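Local coordinates for acetoacetate decarboxylase (Sphingomonas wittichii, PDB 5UPB) that is an acetoacetate decarboxylase-like lyase that probably acts on keto-acid substrates, at the interface of chains A and B. Sequence-based numbering; all coordinates share one arbitrary frame. Chains: chain A/B, Acetoacetate decarboxylase.

The interface of chains A and B. Residues chain A 113, 116-117, 184, 251-252; chain B 189-190, 192-193.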
# COMPACT_ATOMS: atom_id res chain seq x y z
N ARG A 113 19.76 -2.35 2.08
CA ARG A 113 21.00 -1.57 2.03
C ARG A 113 21.31 -1.00 3.40
O ARG A 113 22.45 -1.07 3.88
CB ARG A 113 20.87 -0.47 0.97
CG ARG A 113 22.11 0.41 0.65
CD ARG A 113 21.68 1.59 -0.30
NE ARG A 113 20.62 2.38 0.36
CZ ARG A 113 19.63 3.10 -0.21
NH1 ARG A 113 19.43 3.22 -1.54
NH2 ARG A 113 18.82 3.72 0.64
N LEU A 116 22.60 -3.74 5.81
CA LEU A 116 23.95 -4.16 5.47
C LEU A 116 24.98 -3.18 6.00
O LEU A 116 26.13 -3.55 6.26
CB LEU A 116 24.12 -4.29 3.97
CG LEU A 116 23.29 -5.45 3.39
CD1 LEU A 116 23.20 -5.34 1.84
CD2 LEU A 116 23.94 -6.79 3.77
N ASN A 117 24.60 -1.92 6.12
CA ASN A 117 25.44 -0.87 6.64
C ASN A 117 25.09 -0.53 8.09
O ASN A 117 25.50 0.53 8.59
CB ASN A 117 25.29 0.34 5.72
CG ASN A 117 26.12 0.22 4.44
OD1 ASN A 117 27.17 -0.41 4.43
ND2 ASN A 117 25.57 0.72 3.33
N ARG A 184 25.88 -3.37 12.37
CA ARG A 184 25.68 -4.37 11.34
C ARG A 184 25.48 -5.68 12.06
O ARG A 184 26.42 -6.21 12.67
CB ARG A 184 26.83 -4.36 10.34
CG ARG A 184 26.69 -5.39 9.27
CD ARG A 184 27.86 -5.27 8.32
NE ARG A 184 27.58 -6.01 7.10
CZ ARG A 184 28.05 -7.21 6.92
NH1 ARG A 184 28.78 -7.75 7.87
NH2 ARG A 184 27.80 -7.91 5.81
N GLY A 251 29.95 1.62 1.26
CA GLY A 251 29.75 0.77 2.41
C GLY A 251 30.34 1.35 3.68
O GLY A 251 31.35 2.06 3.68
N ALA A 252 29.67 1.05 4.79
CA ALA A 252 30.16 1.44 6.10
C ALA A 252 31.40 0.63 6.50
O ALA A 252 31.46 -0.58 6.28
CB ALA A 252 29.05 1.26 7.14
N LEU B 189 29.32 -4.92 1.96
CA LEU B 189 29.32 -3.77 1.08
C LEU B 189 30.58 -2.95 1.23
O LEU B 189 30.79 -2.02 0.46
CB LEU B 189 28.10 -2.90 1.34
CG LEU B 189 26.75 -3.54 1.07
CD1 LEU B 189 25.68 -2.51 1.33
CD2 LEU B 189 26.65 -4.10 -0.34
N HIS B 190 31.43 -3.30 2.19
CA HIS B 190 32.75 -2.70 2.37
C HIS B 190 33.67 -3.87 2.70
O HIS B 190 33.22 -4.83 3.35
CB HIS B 190 32.75 -1.61 3.46
CG HIS B 190 34.03 -0.84 3.58
ND1 HIS B 190 35.15 -1.37 4.17
CD2 HIS B 190 34.39 0.39 3.14
CE1 HIS B 190 36.13 -0.48 4.15
NE2 HIS B 190 35.70 0.60 3.52
N THR B 192 35.86 -4.35 4.75
CA THR B 192 36.07 -4.67 6.15
C THR B 192 34.85 -5.31 6.80
O THR B 192 34.95 -5.80 7.93
CB THR B 192 36.47 -3.41 6.94
OG1 THR B 192 35.37 -2.47 6.91
CG2 THR B 192 37.76 -2.76 6.37
N GLN B 193 33.69 -5.33 6.13
CA GLN B 193 32.52 -5.91 6.77
C GLN B 193 32.58 -7.45 6.77
O GLN B 193 33.13 -8.08 5.86
CB GLN B 193 31.24 -5.45 6.05
CG GLN B 193 30.90 -3.97 6.19
CD GLN B 193 29.69 -3.60 5.33
OE1 GLN B 193 29.07 -4.47 4.70
NE2 GLN B 193 29.34 -2.33 5.31
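B:Leu189 packs its CD1 methyl against A:Leu116 CB (3.5 Å), the two side chains crossing at about a right angle; the same methyl also meets A:Leu116 CD1 and the amide of A:Asn117. Beside it, A:Gly251 CA packs against B:His190 CB (4.0 Å), and the lack of a side chain lets the chain B loop come close to its backbone. B:Gln193 reaches from that loop into chain A, extended beyond CG (chi2 175°), which carries its amide to A:Asn117 and A:Ala252. There NE2 is gripped twice. It donates to the side-chain oxygen OD1 of A:Asn117 at 3.0 Å, in the plane of both amides although these are steeply turned against each other. Its second bond goes to the backbone O of A:Ala252 at 2.9 Å, on a lone pair. A:Asn117 OD1 is itself held by a nearly straight bond from A:Ala252 N (175° at H), from above its carbonyl plane. B:Gln193 OE1 accepts from B:Leu189 N (2.8 Å) within its own loop, also from above the plane; with the NE2 bonds this restrains the amide's rotation. B:Gln193 CB sits 3.7 Å from A:Arg184 CZ, over one guanidinium face, and A:Arg184 NE donates to A:Leu116 O. An alanine in place of B:Gln193 would probably leave A:Asn117 OD1 and A:Ala252 O without their partner across the interface. This patch and its two-fold twin probably help hold the two subunits together in the four-copy assembly.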